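Local coordinates for HIGH affinity ribose transport protein RBSD (Bacillus subtilis, PDB 1OGD), which probably catalyses the interconversion of the beta-pyranose and beta-furanose forms of D-ribose, and binds beta-D-ribopyranose, at residues 64-69 with 124-129. Residues are numbered along the deposited sequence; the frame is centred on the assembly and turned at random.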
ATOM      1  N   VAL A  64       5.968 -32.702  10.391  1.00 33.19           N
ATOM      2  CA  VAL A  64       6.129 -33.011   8.973  1.00 32.85           C
ATOM      3  C   VAL A  64       5.557 -34.381   8.613  1.00 34.54           C
ATOM      4  O   VAL A  64       5.902 -35.381   9.245  1.00 33.88           O
ATOM      5  CB  VAL A  64       7.620 -32.993   8.585  1.00 32.09           C
ATOM      6  CG1 VAL A  64       7.772 -33.233   7.094  1.00 31.92           C
ATOM      7  CG2 VAL A  64       8.254 -31.662   9.004  1.00 29.77           C
ATOM      8  N   GLU A  65       4.688 -34.433   7.604  1.00 33.86           N
ATOM      9  CA  GLU A  65       4.114 -35.711   7.189  1.00 36.14           C
ATOM     10  C   GLU A  65       4.731 -36.241   5.901  1.00 36.09           C
ATOM     11  O   GLU A  65       4.538 -37.402   5.548  1.00 37.10           O
ATOM     12  CB  GLU A  65       2.595 -35.612   7.012  1.00 36.62           C
ATOM     13  CG  GLU A  65       2.128 -34.626   5.956  1.00 40.82           C
ATOM     14  CD  GLU A  65       0.662 -34.814   5.587  1.00 41.75           C
ATOM     15  OE1 GLU A  65      -0.105 -35.330   6.431  1.00 40.70           O
ATOM     16  OE2 GLU A  65       0.275 -34.436   4.459  1.00 41.57           O
ATOM     17  N   LYS A  66       5.482 -35.398   5.199  1.00 36.69           N
ATOM     18  CA  LYS A  66       6.109 -35.817   3.950  1.00 35.54           C
ATOM     19  C   LYS A  66       7.230 -34.864   3.559  1.00 36.26           C
ATOM     20  O   LYS A  66       7.105 -33.647   3.710  1.00 35.71           O
ATOM     21  CB  LYS A  66       5.064 -35.872   2.836  1.00 36.85           C
ATOM     22  CG  LYS A  66       5.594 -36.326   1.489  1.00 38.82           C
ATOM     23  CD  LYS A  66       4.480 -36.306   0.454  1.00 41.97           C
ATOM     24  CE  LYS A  66       4.974 -36.739  -0.913  1.00 44.11           C
ATOM     25  NZ  LYS A  66       3.889 -36.678  -1.935  1.00 43.76           N
ATOM     26  N   VAL A  67       8.326 -35.430   3.064  1.00 34.69           N
ATOM     27  CA  VAL A  67       9.478 -34.646   2.645  1.00 35.16           C
ATOM     28  C   VAL A  67       9.678 -34.866   1.152  1.00 36.92           C
ATOM     29  O   VAL A  67       9.452 -35.966   0.645  1.00 37.78           O
ATOM     30  CB  VAL A  67      10.759 -35.083   3.386  1.00 36.25           C
ATOM     31  CG1 VAL A  67      11.904 -34.145   3.041  1.00 35.13           C
ATOM     32  CG2 VAL A  67      10.515 -35.101   4.892  1.00 35.17           C
ATOM     33  N   ILE A  68      10.093 -33.818   0.450  1.00 36.24           N
ATOM     34  CA  ILE A  68      10.316 -33.909  -0.987  1.00 35.55           C
ATOM     35  C   ILE A  68      11.674 -33.316  -1.328  1.00 35.45           C
ATOM     36  O   ILE A  68      11.984 -32.190  -0.943  1.00 35.13           O
ATOM     37  CB  ILE A  68       9.219 -33.151  -1.768  1.00 35.49           C
ATOM     38  CG1 ILE A  68       7.844 -33.687  -1.370  1.00 34.99           C
ATOM     39  CG2 ILE A  68       9.425 -33.318  -3.267  1.00 34.66           C
ATOM     40  CD1 ILE A  68       6.686 -32.917  -1.959  1.00 36.10           C
ATOM     41  N   ALA A  69      12.489 -34.092  -2.033  1.00 35.35           N
ATOM     42  CA  ALA A  69      13.817 -33.647  -2.438  1.00 35.30           C
ATOM     43  C   ALA A  69      14.038 -34.040  -3.894  1.00 35.17           C
ATOM     44  O   ALA A  69      13.250 -34.790  -4.463  1.00 35.43           O
ATOM     45  CB  ALA A  69      14.879 -34.287  -1.550  1.00 33.85           C
ATOM     46  N   ILE A 124      11.493 -29.859   0.515  1.00 29.07           N
ATOM     47  CA  ILE A 124      10.196 -29.294   0.835  1.00 30.13           C
ATOM     48  C   ILE A 124       9.608 -30.109   1.979  1.00 31.22           C
ATOM     49  O   ILE A 124       9.565 -31.343   1.915  1.00 30.83           O
ATOM     50  CB  ILE A 124       9.234 -29.382  -0.371  1.00 30.13           C
ATOM     51  CG1 ILE A 124       9.661 -28.383  -1.449  1.00 31.16           C
ATOM     52  CG2 ILE A 124       7.800 -29.124   0.079  1.00 30.20           C
ATOM     53  CD1 ILE A 124       8.866 -28.505  -2.741  1.00 32.49           C
ATOM     54  N   LEU A 125       9.179 -29.425   3.034  1.00 30.21           N
ATOM     55  CA  LEU A 125       8.563 -30.106   4.166  1.00 29.37           C
ATOM     56  C   LEU A 125       7.065 -29.870   4.066  1.00 29.45           C
ATOM     57  O   LEU A 125       6.614 -28.724   4.008  1.00 29.23           O
ATOM     58  CB  LEU A 125       9.083 -29.548   5.494  1.00 28.83           C
ATOM     59  CG  LEU A 125      10.591 -29.591   5.737  1.00 30.27           C
ATOM     60  CD1 LEU A 125      10.895 -29.030   7.117  1.00 29.05           C
ATOM     61  CD2 LEU A 125      11.096 -31.020   5.612  1.00 31.95           C
ATOM     62  N   GLN A 126       6.297 -30.952   4.020  1.00 29.21           N
ATOM     63  CA  GLN A 126       4.849 -30.844   3.935  1.00 29.55           C
ATOM     64  C   GLN A 126       4.260 -31.025   5.328  1.00 30.84           C
ATOM     65  O   GLN A 126       4.459 -32.057   5.974  1.00 30.50           O
ATOM     66  CB  GLN A 126       4.287 -31.900   2.986  1.00 31.25           C
ATOM     67  CG  GLN A 126       2.846 -31.637   2.585  1.00 33.75           C
ATOM     68  CD  GLN A 126       2.334 -32.633   1.568  1.00 36.56           C
ATOM     69  OE1 GLN A 126       1.735 -33.649   1.923  1.00 38.72           O
ATOM     70  NE2 GLN A 126       2.580 -32.354   0.291  1.00 36.15           N
ATOM     71  N   ALA A 127       3.532 -30.008   5.781  1.00 30.11           N
ATOM     72  CA  ALA A 127       2.927 -30.001   7.107  1.00 30.07           C
ATOM     73  C   ALA A 127       1.923 -31.114   7.374  1.00 30.05           C
ATOM     74  O   ALA A 127       1.058 -31.407   6.551  1.00 28.44           O
ATOM     75  CB  ALA A 127       2.265 -28.649   7.360  1.00 29.00           C
ATOM     76  N   GLY A 128       2.045 -31.726   8.547  1.00 31.43           N
ATOM     77  CA  GLY A 128       1.116 -32.774   8.924  1.00 33.20           C
ATOM     78  C   GLY A 128       0.046 -32.160   9.802  1.00 34.29           C
ATOM     79  O   GLY A 128      -0.187 -30.953   9.741  1.00 34.99           O
ATOM     80  N   VAL A 129      -0.610 -32.976  10.619  1.00 35.77           N
ATOM     81  CA  VAL A 129      -1.648 -32.471  11.510  1.00 37.74           C
ATOM     82  C   VAL A 129      -1.424 -33.031  12.919  1.00 39.50           C
ATOM     83  O   VAL A 129      -0.911 -34.144  13.078  1.00 38.86           O
ATOM     84  CB  VAL A 129      -3.054 -32.842  10.970  1.00 38.73           C
ATOM     85  CG1 VAL A 129      -3.234 -34.345  10.967  1.00 39.38           C
ATOM     86  CG2 VAL A 129      -4.134 -32.147  11.786  1.00 39.42           C
TER
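Gln126 O is gripped twice: by Glu65 N at 2.9 Å, nearly along the C=O axis (C=O...N angle 175°), and more loosely by a CA-H...O contact from Val64. Because Gln126 O takes the N-H of Glu65 while Gln126 N gives to Lys66 O, both Glu65 and Lys66 face one residue, which defines a classic beta bulge between antiparallel neighbours 64-70 and 123-127 of the mixed sheet. Past the bulge the register is regular: Ile68 and Ile124 form a hydrogen-bonded pair, with Ile68 N to Ile124 O at 2.9 Å and Ile124 N to Ile68 O at 2.8 Å, and both side chains pack against Leu104 of helix 98-104. Val67 and Leu125 run side by side on the other face, where Phe88 covers both. At the bulge, Glu65 CG sits in the crowded position between backbone N and carbonyl carbon (chi1 61°), passing 3.6 Å from Gly128 CA. The extended chain then delivers OE1 to a hydrogen bond with NE2 of His20, the inferred proton donor, which is consistent with a second-shell place for Glu65 in the active site. An alanine here would remove the carboxylate and would probably leave the His20 imidazole less firmly oriented. Alongside Gln126, the fully extended Lys66 carries NZ to a salt bridge with Glu94, while its CB lies 4.1 Å from Gln126 CB.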